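PDB 4Q7Q: lipolytic protein G-D-S-L family from Chitinophaga pinensis, which probably hydrolyses ester bonds, as expected of a lipase-like member of the SGNH hydrolase clan, although its natural substrate is not established. Local coordinates for residues Q85-G90 with N99-V104; D134-A139 with E222-P227; P129-D134 with D177-P182; T7-G12 with D72-F77. One frame throughout, in Å; residues are numbered along the deposited sequence.

Contact 1: Q85-G90 with N99-V104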
loop_
_atom_site.group_PDB
_atom_site.type_symbol
_atom_site.label_atom_id
_atom_site.label_comp_id
_atom_site.label_asym_id
_atom_site.label_seq_id
_atom_site.Cartn_x
_atom_site.Cartn_y
_atom_site.Cartn_z
ATOM N N GLN A 85 -6.945 2.216 10.637
ATOM C CA GLN A 85 -7.218 1.758 11.994
ATOM C C GLN A 85 -7.033 2.861 13.026
ATOM O O GLN A 85 -7.344 2.671 14.201
ATOM C CB GLN A 85 -6.382 0.519 12.323
ATOM C CG GLN A 85 -6.835 -0.681 11.501
ATOM C CD GLN A 85 -6.092 -1.962 11.816
ATOM O OE1 GLN A 85 -5.567 -2.141 12.919
ATOM N NE2 GLN A 85 -6.054 -2.869 10.845
ATOM N N GLY A 86 -6.549 4.022 12.589
ATOM C CA GLY A 86 -6.397 5.158 13.481
ATOM C C GLY A 86 -5.185 5.087 14.398
ATOM O O GLY A 86 -5.160 5.750 15.445
ATOM N N ARG A 87 -4.181 4.292 14.029
ATOM C CA ARG A 87 -2.950 4.211 14.827
ATOM C C ARG A 87 -2.233 5.542 14.802
ATOM O O ARG A 87 -2.107 6.150 13.743
ATOM C CB ARG A 87 -1.975 3.179 14.256
ATOM C CG ARG A 87 -2.158 1.746 14.678
ATOM C CD ARG A 87 -0.909 0.947 14.300
ATOM N NE ARG A 87 0.071 0.835 15.384
ATOM C CZ ARG A 87 1.395 0.879 15.218
ATOM N NH1 ARG A 87 1.918 1.070 14.009
ATOM N NH2 ARG A 87 2.206 0.744 16.265
ATOM N N PRO A 88 -1.730 5.992 15.957
ATOM C CA PRO A 88 -1.009 7.268 15.961
ATOM C C PRO A 88 0.267 7.201 15.129
ATOM O O PRO A 88 1.040 6.245 15.223
ATOM C CB PRO A 88 -0.670 7.483 17.442
ATOM C CG PRO A 88 -0.819 6.169 18.088
ATOM C CD PRO A 88 -1.836 5.403 17.303
ATOM N N VAL A 89 0.470 8.221 14.309
ATOM C CA VAL A 89 1.668 8.322 13.503
ATOM C C VAL A 89 2.892 8.441 14.399
ATOM O O VAL A 89 3.909 7.792 14.172
ATOM C CB VAL A 89 1.589 9.549 12.588
ATOM C CG1 VAL A 89 2.942 9.829 11.947
ATOM C CG2 VAL A 89 0.507 9.346 11.533
ATOM N N GLY A 90 2.778 9.256 15.438
ATOM C CA GLY A 90 3.905 9.520 16.308
ATOM C C GLY A 90 4.815 10.606 15.772
ATOM O O GLY A 90 4.426 11.395 14.905
ATOM N N ASN A 99 10.229 3.700 22.391
ATOM C CA ASN A 99 9.050 4.028 23.173
ATOM C C ASN A 99 7.979 2.963 22.992
ATOM O O ASN A 99 6.805 3.191 23.285
ATOM C CB ASN A 99 8.515 5.404 22.773
ATOM C CG ASN A 99 9.532 6.503 23.002
ATOM O OD1 ASN A 99 10.352 6.419 23.919
ATOM N ND2 ASN A 99 9.495 7.535 22.162
ATOM N N GLY A 100 8.395 1.795 22.515
ATOM C CA GLY A 100 7.466 0.709 22.265
ATOM C C GLY A 100 6.851 0.751 20.879
ATOM O O GLY A 100 6.984 1.733 20.148
ATOM N N ASN A 101 6.171 -0.334 20.525
ATOM C CA ASN A 101 5.490 -0.458 19.239
ATOM C C ASN A 101 4.122 0.228 19.267
ATOM O O ASN A 101 3.094 -0.398 19.027
ATOM C CB ASN A 101 5.341 -1.943 18.909
ATOM C CG ASN A 101 4.779 -2.180 17.527
ATOM O OD1 ASN A 101 4.953 -1.355 16.621
ATOM N ND2 ASN A 101 4.093 -3.305 17.358
ATOM N N THR A 102 4.126 1.527 19.549
ATOM C CA THR A 102 2.899 2.251 19.869
ATOM C C THR A 102 2.534 3.326 18.855
ATOM O O THR A 102 1.476 3.965 18.970
ATOM C CB THR A 102 3.054 2.945 21.216
ATOM O OG1 THR A 102 4.166 3.848 21.147
ATOM C CG2 THR A 102 3.310 1.920 22.308
ATOM N N THR A 103 3.425 3.551 17.894
ATOM C CA THR A 103 3.213 4.533 16.837
ATOM C C THR A 103 3.796 3.967 15.561
ATOM O O THR A 103 4.566 2.999 15.598
ATOM C CB THR A 103 3.946 5.862 17.115
ATOM O OG1 THR A 103 5.362 5.625 17.188
ATOM C CG2 THR A 103 3.467 6.497 18.414
ATOM N N VAL A 104 3.456 4.591 14.439
ATOM C CA VAL A 104 4.000 4.207 13.142
ATOM C C VAL A 104 5.519 4.391 13.103
ATOM O O VAL A 104 6.251 3.490 12.688
ATOM C CB VAL A 104 3.319 4.976 11.995
ATOM C CG1 VAL A 104 3.936 4.594 10.669
ATOM C CG2 VAL A 104 1.827 4.680 11.997
HETATM O O HOH W 1 -0.201 0.253 18.147
#
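R87, P88 and V89 meet T103 and V104 in a loop-to-loop contact at the periphery of the molecule, where the loop leaving helix 80-85 meets the one leading into helix 104-118. The firm bond is between backbones: V104 N donates to P88 O over 3.0 Å, lying in the plane of that carbonyl, with an N-H...O angle of 152°. P88 O also receives a CA-H contact from T103 CA at 3.2 Å, while the proline ring brings CG to 3.3 Å from T102 O. R87 reaches across with its guanidinium, its chain bent where chi3 (94°) sets NE. NH2 makes two weak hydrogen bonds, to N101 O at 3.1 Å and to T103 O at 3.3 Å; N101 O lies near the guanidinium plane, at the edge, whereas T103 CA stands over one face. Water 1, also in that plane, accepts from NE at 2.8 Å. The strongest partner of R87 is nevertheless D82, in a salt bridge through NH1, so the cation ties helix 80-85 to the second loop. The two loops flank helix 92-96, and a Schellman motif with G86 at positive phi ends helix 80-85, whereas T103 is the N-cap of helix 104-118, its OG1 capping G106 N. An inverse gamma turn centred on N101 precedes that cap, and N101 OD1 is bonded to S107 OG. Against G90, T103 CG2 packs on CA at 3.7 Å; any CB on this glycine would collide with T103 CB. V89 and V104 both reach F160 of helix 157-171.

Contact 2: D134-A139 with E222-P227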
loop_
_atom_site.group_PDB
_atom_site.type_symbol
_atom_site.label_atom_id
_atom_site.label_comp_id
_atom_site.label_asym_id
_atom_site.label_seq_id
_atom_site.Cartn_x
_atom_site.Cartn_y
_atom_site.Cartn_z
ATOM N N ASP A 134 -12.734 5.474 -1.892
ATOM C CA ASP A 134 -13.628 4.601 -1.137
ATOM C C ASP A 134 -13.332 3.153 -1.501
ATOM O O ASP A 134 -13.334 2.786 -2.675
ATOM C CB ASP A 134 -15.090 4.901 -1.474
ATOM C CG ASP A 134 -15.589 6.201 -0.875
ATOM O OD1 ASP A 134 -14.808 6.948 -0.252
ATOM O OD2 ASP A 134 -16.791 6.469 -1.039
ATOM N N PHE A 135 -13.081 2.339 -0.485
ATOM C CA PHE A 135 -12.770 0.933 -0.671
ATOM C C PHE A 135 -13.990 0.079 -0.381
ATOM O O PHE A 135 -14.671 0.299 0.617
ATOM C CB PHE A 135 -11.641 0.547 0.283
ATOM C CG PHE A 135 -11.507 -0.935 0.515
ATOM C CD1 PHE A 135 -11.109 -1.772 -0.510
ATOM C CD2 PHE A 135 -11.763 -1.487 1.764
ATOM C CE1 PHE A 135 -10.972 -3.137 -0.300
ATOM C CE2 PHE A 135 -11.620 -2.847 1.983
ATOM C CZ PHE A 135 -11.229 -3.676 0.947
ATOM N N VAL A 136 -14.275 -0.881 -1.258
ATOM C CA VAL A 136 -15.281 -1.902 -0.984
ATOM C C VAL A 136 -14.682 -3.265 -1.311
ATOM O O VAL A 136 -14.255 -3.504 -2.435
ATOM C CB VAL A 136 -16.572 -1.685 -1.795
ATOM C CG1 VAL A 136 -17.620 -2.696 -1.376
ATOM C CG2 VAL A 136 -17.098 -0.277 -1.592
ATOM N N TYR A 137 -14.620 -4.143 -0.314
ATOM C CA TYR A 137 -13.994 -5.449 -0.480
ATOM C C TYR A 137 -14.770 -6.319 -1.473
ATOM O O TYR A 137 -15.971 -6.547 -1.318
ATOM C CB TYR A 137 -13.896 -6.152 0.877
ATOM C CG TYR A 137 -13.143 -7.464 0.857
ATOM C CD1 TYR A 137 -12.077 -7.667 -0.012
ATOM C CD2 TYR A 137 -13.499 -8.500 1.711
ATOM C CE1 TYR A 137 -11.389 -8.864 -0.033
ATOM C CE2 TYR A 137 -12.811 -9.705 1.701
ATOM C CZ TYR A 137 -11.756 -9.883 0.822
ATOM O OH TYR A 137 -11.065 -11.076 0.802
ATOM N N ILE A 138 -14.069 -6.815 -2.487
ATOM C CA ILE A 138 -14.699 -7.570 -3.561
ATOM C C ILE A 138 -15.346 -8.882 -3.092
ATOM O O ILE A 138 -16.289 -9.377 -3.721
ATOM C CB ILE A 138 -13.698 -7.814 -4.724
ATOM C CG1 ILE A 138 -14.444 -8.098 -6.025
ATOM C CG2 ILE A 138 -12.711 -8.929 -4.393
ATOM C CD1 ILE A 138 -13.582 -7.925 -7.264
ATOM N N ALA A 139 -14.864 -9.435 -1.980
ATOM C CA ALA A 139 -15.404 -10.698 -1.479
ATOM C C ALA A 139 -16.458 -10.505 -0.389
ATOM O O ALA A 139 -17.114 -11.468 0.019
ATOM C CB ALA A 139 -14.279 -11.615 -0.988
ATOM N N GLU A 222 -25.903 -3.640 -5.306
ATOM C CA GLU A 222 -24.945 -4.557 -5.918
ATOM C C GLU A 222 -23.530 -4.042 -5.677
ATOM O O GLU A 222 -23.352 -2.892 -5.273
ATOM C CB GLU A 222 -25.204 -4.664 -7.421
ATOM C CG GLU A 222 -26.608 -5.122 -7.774
ATOM C CD GLU A 222 -26.956 -4.871 -9.229
ATOM O OE1 GLU A 222 -26.311 -4.007 -9.861
ATOM O OE2 GLU A 222 -27.876 -5.542 -9.741
ATOM N N TYR A 223 -22.529 -4.884 -5.923
ATOM C CA TYR A 223 -21.139 -4.472 -5.736
ATOM C C TYR A 223 -20.873 -3.230 -6.572
ATOM O O TYR A 223 -21.106 -3.231 -7.777
ATOM C CB TYR A 223 -20.176 -5.590 -6.120
ATOM C CG TYR A 223 -18.736 -5.230 -5.829
ATOM C CD1 TYR A 223 -18.271 -5.142 -4.516
ATOM C CD2 TYR A 223 -17.842 -4.963 -6.859
ATOM C CE1 TYR A 223 -16.962 -4.802 -4.240
ATOM C CE2 TYR A 223 -16.525 -4.623 -6.591
ATOM C CZ TYR A 223 -16.093 -4.548 -5.279
ATOM O OH TYR A 223 -14.789 -4.205 -5.007
ATOM N N PRO A 224 -20.412 -2.149 -5.928
ATOM C CA PRO A 224 -20.404 -0.844 -6.601
ATOM C C PRO A 224 -19.226 -0.608 -7.554
ATOM O O PRO A 224 -19.181 0.439 -8.207
ATOM C CB PRO A 224 -20.349 0.140 -5.432
ATOM C CG PRO A 224 -19.612 -0.616 -4.361
ATOM C CD PRO A 224 -20.080 -2.041 -4.496
ATOM N N TYR A 225 -18.302 -1.557 -7.652
ATOM C CA TYR A 225 -17.188 -1.422 -8.588
ATOM C C TYR A 225 -17.135 -2.558 -9.615
ATOM O O TYR A 225 -16.283 -3.438 -9.524
ATOM C CB TYR A 225 -15.862 -1.351 -7.823
ATOM C CG TYR A 225 -15.677 -0.111 -6.979
ATOM C CD1 TYR A 225 -15.995 1.150 -7.472
ATOM C CD2 TYR A 225 -15.170 -0.201 -5.688
ATOM C CE1 TYR A 225 -15.813 2.287 -6.703
ATOM C CE2 TYR A 225 -14.981 0.932 -4.904
ATOM C CZ TYR A 225 -15.308 2.174 -5.414
ATOM O OH TYR A 225 -15.116 3.302 -4.647
ATOM N N PRO A 226 -18.047 -2.543 -10.603
ATOM C CA PRO A 226 -17.990 -3.539 -11.677
ATOM C C PRO A 226 -16.703 -3.359 -12.486
ATOM O O PRO A 226 -16.007 -2.366 -12.275
ATOM C CB PRO A 226 -19.233 -3.211 -12.517
ATOM C CG PRO A 226 -19.510 -1.782 -12.246
ATOM C CD PRO A 226 -19.132 -1.571 -10.809
ATOM N N PRO A 227 -16.368 -4.317 -13.370
ATOM C CA PRO A 227 -15.129 -4.236 -14.154
ATOM C C PRO A 227 -14.886 -2.885 -14.834
ATOM O O PRO A 227 -13.745 -2.422 -14.857
ATOM C CB PRO A 227 -15.322 -5.327 -15.206
ATOM C CG PRO A 227 -16.129 -6.357 -14.497
ATOM C CD PRO A 227 -17.077 -5.590 -13.605
#
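V136 forms the apolar centre of this contact, its two methyls meeting three successive residues of the 222-227 loop. CG1 lies 3.6 Å from CE1 of the Y223 ring, while CG2 packs on CG of P224 at 3.8 Å and reaches CE2 of Y225 at 4.1 Å. With CG1 anti to its backbone N (chi1 -175°), the valine turns CG1 to the Y223 ring, with P224 CD also near, and CG2 to P224 CG and Y225. I138 carries the packing further along the strand-bearing segment, its CG1 coming to 4.0 Å from Y223 CZ. Beyond this patch both phenol groups end on backbone carbonyls. Y223 OH donates to V136 O over 2.7 Å, the acceptor lying in the plane of the ring, at its edge, and the hydroxyl tilted 31° from the carbonyl plane. Y225 OH makes the equivalent bond of 2.7 Å to D134 O, similarly tilted, two residues earlier in the chain. An alanine in place of Y223 would probably open a gap beside V136 CG1 and I138 CG1 and deprive V136 O of its hydroxyl donor. The carboxylate of D134 turns to other partners, Y149, G147 and K193, and P224 packs against strand 193-196. Y223 also touches D235, whose backbone is hydrogen-bonded to that of V136. D235 belongs with H238 and S14 to a presumed Ser-His-Asp triad, so this contact joins short strand 135-136 to the 222-227 loop beside what is probably the catalytic site of an SGNH hydrolase.

Contact 3: P129-D134 with D177-P182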
loop_
_atom_site.group_PDB
_atom_site.type_symbol
_atom_site.label_atom_id
_atom_site.label_comp_id
_atom_site.label_asym_id
_atom_site.label_seq_id
_atom_site.Cartn_x
_atom_site.Cartn_y
_atom_site.Cartn_z
ATOM N N PRO A 129 2.507 5.113 1.469
ATOM C CA PRO A 129 1.198 4.632 1.029
ATOM C C PRO A 129 0.702 5.394 -0.193
ATOM O O PRO A 129 0.963 6.588 -0.357
ATOM C CB PRO A 129 0.292 4.928 2.228
ATOM C CG PRO A 129 1.201 4.937 3.399
ATOM C CD PRO A 129 2.515 5.490 2.893
HETATM N N MSE A 130 0.001 4.684 -1.063
HETATM C CA MSE A 130 -0.684 5.317 -2.172
HETATM C C MSE A 130 -1.958 5.965 -1.653
HETATM O O MSE A 130 -2.533 5.521 -0.662
HETATM C CB MSE A 130 -1.029 4.265 -3.226
HETATM C CG MSE A 130 -1.545 4.850 -4.531
HETATM SE SE MSE A 130 -1.644 3.562 -6.004
HETATM C CE MSE A 130 -3.300 2.679 -5.483
ATOM N N GLN A 131 -2.415 7.015 -2.324
ATOM C CA GLN A 131 -3.746 7.523 -2.027
ATOM C C GLN A 131 -4.773 6.428 -2.295
ATOM O O GLN A 131 -4.516 5.461 -3.028
ATOM C CB GLN A 131 -4.038 8.792 -2.823
ATOM C CG GLN A 131 -3.125 9.930 -2.403
ATOM C CD GLN A 131 -3.456 11.246 -3.062
ATOM O OE1 GLN A 131 -4.599 11.713 -3.020
ATOM N NE2 GLN A 131 -2.450 11.868 -3.658
ATOM N N ARG A 132 -5.925 6.555 -1.662
ATOM C CA ARG A 132 -6.964 5.548 -1.797
ATOM C C ARG A 132 -8.317 6.217 -1.831
ATOM O O ARG A 132 -8.569 7.175 -1.092
ATOM C CB ARG A 132 -6.897 4.558 -0.629
ATOM C CG ARG A 132 -6.793 5.197 0.741
ATOM C CD ARG A 132 -6.543 4.176 1.836
ATOM N NE ARG A 132 -7.726 3.372 2.133
ATOM C CZ ARG A 132 -7.746 2.373 3.007
ATOM N NH1 ARG A 132 -6.633 2.038 3.663
ATOM N NH2 ARG A 132 -8.872 1.708 3.226
ATOM N N ASN A 133 -9.189 5.745 -2.712
ATOM C CA ASN A 133 -10.553 6.240 -2.678
ATOM C C ASN A 133 -11.415 5.305 -1.841
ATOM O O ASN A 133 -10.875 4.455 -1.131
ATOM C CB ASN A 133 -11.117 6.478 -4.078
ATOM C CG ASN A 133 -11.955 7.730 -4.138
ATOM O OD1 ASN A 133 -12.772 7.968 -3.254
ATOM N ND2 ASN A 133 -11.738 8.555 -5.159
ATOM N N ASP A 134 -12.734 5.474 -1.892
ATOM C CA ASP A 134 -13.628 4.601 -1.137
ATOM C C ASP A 134 -13.332 3.153 -1.501
ATOM O O ASP A 134 -13.334 2.786 -2.675
ATOM C CB ASP A 134 -15.090 4.901 -1.474
ATOM C CG ASP A 134 -15.589 6.201 -0.875
ATOM O OD1 ASP A 134 -14.808 6.948 -0.252
ATOM O OD2 ASP A 134 -16.791 6.469 -1.039
ATOM N N ASP A 177 7.914 7.679 -3.319
ATOM C CA ASP A 177 6.780 8.473 -2.843
ATOM C C ASP A 177 5.568 8.261 -3.740
ATOM O O ASP A 177 5.338 9.026 -4.678
ATOM C CB ASP A 177 7.135 9.959 -2.777
ATOM C CG ASP A 177 6.131 10.772 -1.969
ATOM O OD1 ASP A 177 5.057 10.241 -1.630
ATOM O OD2 ASP A 177 6.424 11.954 -1.672
ATOM N N LEU A 178 4.790 7.225 -3.453
ATOM C CA LEU A 178 3.554 7.007 -4.201
ATOM C C LEU A 178 2.486 8.044 -3.863
ATOM O O LEU A 178 1.692 8.419 -4.723
ATOM C CB LEU A 178 2.993 5.606 -3.961
ATOM C CG LEU A 178 3.928 4.443 -4.294
ATOM C CD1 LEU A 178 3.230 3.143 -3.974
ATOM C CD2 LEU A 178 4.358 4.503 -5.759
ATOM N N TYR A 179 2.458 8.492 -2.611
ATOM C CA TYR A 179 1.420 9.419 -2.177
ATOM C C TYR A 179 1.418 10.672 -3.047
ATOM O O TYR A 179 0.364 11.139 -3.480
ATOM C CB TYR A 179 1.566 9.809 -0.697
ATOM C CG TYR A 179 0.330 10.535 -0.236
ATOM C CD1 TYR A 179 0.159 11.885 -0.515
ATOM C CD2 TYR A 179 -0.699 9.864 0.413
ATOM C CE1 TYR A 179 -0.978 12.551 -0.161
ATOM C CE2 TYR A 179 -1.856 10.540 0.791
ATOM C CZ TYR A 179 -1.980 11.884 0.499
ATOM O OH TYR A 179 -3.114 12.574 0.839
ATOM N N HIS A 180 2.605 11.209 -3.311
ATOM C CA HIS A 180 2.713 12.435 -4.094
ATOM C C HIS A 180 3.044 12.203 -5.565
ATOM O O HIS A 180 3.369 13.143 -6.289
ATOM C CB HIS A 180 3.721 13.395 -3.453
ATOM C CG HIS A 180 3.374 13.780 -2.045
ATOM N ND1 HIS A 180 4.002 13.230 -0.947
ATOM C CD2 HIS A 180 2.466 14.657 -1.560
ATOM C CE1 HIS A 180 3.493 13.753 0.156
ATOM N NE2 HIS A 180 2.560 14.621 -0.188
ATOM N N HIS A 181 2.951 10.954 -6.009
ATOM C CA HIS A 181 3.188 10.632 -7.409
ATOM C C HIS A 181 2.156 11.341 -8.289
ATOM O O HIS A 181 0.960 11.209 -8.067
ATOM C CB HIS A 181 3.114 9.117 -7.608
ATOM C CG HIS A 181 3.670 8.647 -8.916
ATOM N ND1 HIS A 181 3.127 9.006 -10.129
ATOM C CD2 HIS A 181 4.719 7.839 -9.195
ATOM C CE1 HIS A 181 3.826 8.448 -11.104
ATOM N NE2 HIS A 181 4.794 7.733 -10.564
ATOM N N PRO A 182 2.620 12.106 -9.288
ATOM C CA PRO A 182 1.683 12.909 -10.085
ATOM C C PRO A 182 0.625 12.095 -10.845
ATOM O O PRO A 182 -0.406 12.654 -11.231
ATOM C CB PRO A 182 2.598 13.670 -11.057
ATOM C CG PRO A 182 3.880 12.896 -11.070
ATOM C CD PRO A 182 4.018 12.298 -9.706
HETATM O O HOH W 2 -1.056 8.293 -4.529
HETATM O O HOH W 3 -5.632 11.553 -0.508
#
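M130 and Y179 bring the two backbones closest, their CA atoms 4.6 Å apart, where the extended 129-134 segment passes a type I beta turn from L178 to H181. Direct backbone bonding is absent between the segments; instead water 2 accepts from Q131 N at 2.9 Å and lies within bonding distance of L178 O. Q131 and Y179 form the main side-chain pair. With Q131 CG anti to the carbonyl carbon (chi1 -65°), it sits over one face of the Y179 ring, 3.6 Å from the centroid and 18° off the normal, a CH-pi contact, and the glutamine amide stacks on the ring with their planes 18° apart. Extended beyond CG, the same side chain reaches the turn: NE2 donates to Y179 O at 2.9 Å, nearly along the C=O axis and close to its own amide plane. At the amide's other end, OE1 accepts from water 3 at 2.7 Å, which also bonds to Y179 OH. Gripped on both sides, the amide should be fixed in rotation. P129 O approaches the edge of the ring, 3.3 Å from Y179 CB. Within the turn segment D177 braces H180: OD1 accepts its backbone N, an Asx motif, and OD2 accepts its ND1. These loops follow strands 123-127 and 175-176, so the contact joins neighbours at the C-terminal ends of the parallel strands, where enzymes of this flavodoxin-like alpha/beta/alpha fold commonly place their active sites.

Contact 4: T7-G12 with D72-F77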
loop_
_atom_site.group_PDB
_atom_site.type_symbol
_atom_site.label_atom_id
_atom_site.label_comp_id
_atom_site.label_asym_id
_atom_site.label_seq_id
_atom_site.Cartn_x
_atom_site.Cartn_y
_atom_site.Cartn_z
ATOM N N THR A 7 18.578 -11.168 -3.970
ATOM C CA THR A 7 17.367 -11.556 -3.269
ATOM C C THR A 7 16.722 -10.307 -2.678
ATOM O O THR A 7 17.364 -9.548 -1.951
ATOM C CB THR A 7 17.659 -12.584 -2.162
ATOM O OG1 THR A 7 18.142 -13.802 -2.752
ATOM C CG2 THR A 7 16.401 -12.883 -1.359
ATOM N N TRP A 8 15.452 -10.103 -3.009
ATOM C CA TRP A 8 14.703 -8.927 -2.592
ATOM C C TRP A 8 13.498 -9.348 -1.768
ATOM O O TRP A 8 12.590 -9.995 -2.285
ATOM C CB TRP A 8 14.238 -8.155 -3.831
ATOM C CG TRP A 8 13.119 -7.165 -3.603
ATOM C CD1 TRP A 8 12.921 -6.369 -2.505
ATOM C CD2 TRP A 8 12.037 -6.893 -4.496
ATOM N NE1 TRP A 8 11.790 -5.604 -2.677
ATOM C CE2 TRP A 8 11.225 -5.915 -3.889
ATOM C CE3 TRP A 8 11.673 -7.382 -5.757
ATOM C CZ2 TRP A 8 10.072 -5.418 -4.496
ATOM C CZ3 TRP A 8 10.533 -6.886 -6.361
ATOM C CH2 TRP A 8 9.748 -5.909 -5.732
ATOM N N VAL A 9 13.501 -8.975 -0.491
ATOM C CA VAL A 9 12.368 -9.222 0.389
ATOM C C VAL A 9 11.443 -8.010 0.358
ATOM O O VAL A 9 11.854 -6.892 0.692
ATOM C CB VAL A 9 12.819 -9.517 1.835
ATOM C CG1 VAL A 9 11.629 -9.579 2.780
ATOM C CG2 VAL A 9 13.597 -10.817 1.878
ATOM N N ALA A 10 10.208 -8.229 -0.087
ATOM C CA ALA A 10 9.218 -7.167 -0.154
ATOM C C ALA A 10 8.282 -7.280 1.038
ATOM O O ALA A 10 7.434 -8.164 1.084
ATOM C CB ALA A 10 8.434 -7.253 -1.461
ATOM N N ILE A 11 8.453 -6.387 2.007
ATOM C CA ILE A 11 7.621 -6.376 3.202
ATOM C C ILE A 11 6.448 -5.451 2.932
ATOM O O ILE A 11 6.622 -4.341 2.417
ATOM C CB ILE A 11 8.423 -5.884 4.429
ATOM C CG1 ILE A 11 9.572 -6.853 4.705
ATOM C CG2 ILE A 11 7.525 -5.729 5.670
ATOM C CD1 ILE A 11 10.536 -6.381 5.751
ATOM N N GLY A 12 5.250 -5.891 3.269
ATOM C CA GLY A 12 4.101 -5.055 3.008
ATOM C C GLY A 12 2.795 -5.603 3.531
ATOM O O GLY A 12 2.773 -6.524 4.358
ATOM N N ASP A 72 19.459 -9.295 0.072
ATOM C CA ASP A 72 20.339 -8.239 -0.409
ATOM C C ASP A 72 19.669 -6.874 -0.358
ATOM O O ASP A 72 20.335 -5.852 -0.190
ATOM C CB ASP A 72 20.788 -8.535 -1.841
ATOM C CG ASP A 72 21.525 -9.851 -1.958
ATOM O OD1 ASP A 72 22.616 -9.961 -1.367
ATOM O OD2 ASP A 72 21.019 -10.771 -2.639
ATOM N N VAL A 73 18.349 -6.860 -0.523
ATOM C CA VAL A 73 17.589 -5.620 -0.473
ATOM C C VAL A 73 16.224 -5.895 0.129
ATOM O O VAL A 73 15.627 -6.942 -0.117
ATOM C CB VAL A 73 17.450 -4.964 -1.877
ATOM C CG1 VAL A 73 16.889 -5.946 -2.888
ATOM C CG2 VAL A 73 16.598 -3.703 -1.827
ATOM N N TYR A 74 15.751 -4.956 0.939
ATOM C CA TYR A 74 14.428 -5.028 1.532
ATOM C C TYR A 74 13.647 -3.782 1.149
ATOM O O TYR A 74 14.177 -2.669 1.211
ATOM C CB TYR A 74 14.528 -5.100 3.058
ATOM C CG TYR A 74 15.264 -6.311 3.594
ATOM C CD1 TYR A 74 16.657 -6.393 3.536
ATOM C CD2 TYR A 74 14.573 -7.366 4.182
ATOM C CE1 TYR A 74 17.334 -7.494 4.036
ATOM C CE2 TYR A 74 15.247 -8.480 4.685
ATOM C CZ TYR A 74 16.630 -8.534 4.610
ATOM O OH TYR A 74 17.325 -9.622 5.102
ATOM N N SER A 75 12.396 -3.963 0.737
ATOM C CA SER A 75 11.490 -2.826 0.626
ATOM C C SER A 75 10.417 -2.938 1.698
ATOM O O SER A 75 10.044 -4.043 2.117
ATOM C CB SER A 75 10.869 -2.709 -0.773
ATOM O OG SER A 75 10.145 -3.870 -1.132
ATOM N N VAL A 76 9.948 -1.789 2.173
ATOM C CA VAL A 76 8.896 -1.752 3.175
ATOM C C VAL A 76 7.779 -0.852 2.673
ATOM O O VAL A 76 7.993 0.335 2.427
ATOM C CB VAL A 76 9.420 -1.228 4.529
ATOM C CG1 VAL A 76 8.314 -1.234 5.586
ATOM C CG2 VAL A 76 10.608 -2.071 4.991
ATOM N N PHE A 77 6.592 -1.428 2.525
ATOM C CA PHE A 77 5.457 -0.743 1.915
ATOM C C PHE A 77 4.268 -0.929 2.858
ATOM O O PHE A 77 3.469 -1.858 2.701
ATOM C CB PHE A 77 5.197 -1.392 0.550
ATOM C CG PHE A 77 4.185 -0.682 -0.323
ATOM C CD1 PHE A 77 3.477 0.435 0.110
ATOM C CD2 PHE A 77 3.935 -1.167 -1.600
ATOM C CE1 PHE A 77 2.542 1.046 -0.723
ATOM C CE2 PHE A 77 3.019 -0.548 -2.439
ATOM C CZ PHE A 77 2.314 0.553 -1.994
HETATM O O HOH W 4 7.590 -3.862 -0.356
#
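T7 to I11 and D72 to F77 run as parallel neighbours, the axes of strands 7-12 and 73-77 approaching to 4.7 Å at an angle of 16°, with a ladder of bonds including V9 N to V73 O (3.0 Å) and I11 N to S75 O (2.8 Å). T7 is held twice by D72: the OD2 anti lone pair takes T7 N at 2.8 Å, while T7 O accepts from both D72 N and V73 N. This pair is central in the five-stranded parallel sheet of the alpha/beta/alpha fold, strand 44-50 flanking 7-12. On the face bearing W8 and S75, W8 CG is anti to its backbone N (chi1 162°) and the indole NE1 donates to S75 OG at 2.8 Å, the hydroxyl 6° out of the ring plane. Water 4 joins S75 OG to I11 O, so the buried hydroxyl meets both the indole N-H and this water. A10 CB rests on one face of the indole, and F255 meets it edge-to-face. A leucine in place of W8 would probably leave S75 OG without its N-H donor and A10 CB without its ring cover. On the opposite face V9 CB lies 3.6 Å from Y74 CD2, and Y74 OH bonds to I69 O.

In the fold
From the N terminus, contact 4 closes first, pairing strand 7-12 with 73-77 across an excursion that includes strand 44-50. Contact 1 follows in series, a short closure of the loops around helix 92-96. Contact 3 then opens at 129-134 and contact 2 at 134-139, the two sharing D134; contact 3 closes at 177-182 before contact 2 closes at 222-227, so their spans cross. Nothing nests. Contact 3 also touches contact 4, L178 CD1 lying 3.4 Å from F77 CZ, which links the end of strand 73-77 to the loops that follow strands 123-127 and 175-176. Contact 2 lies beyond, about 30 Å from contact 4 between centres, and contact 1 stands apart from all three.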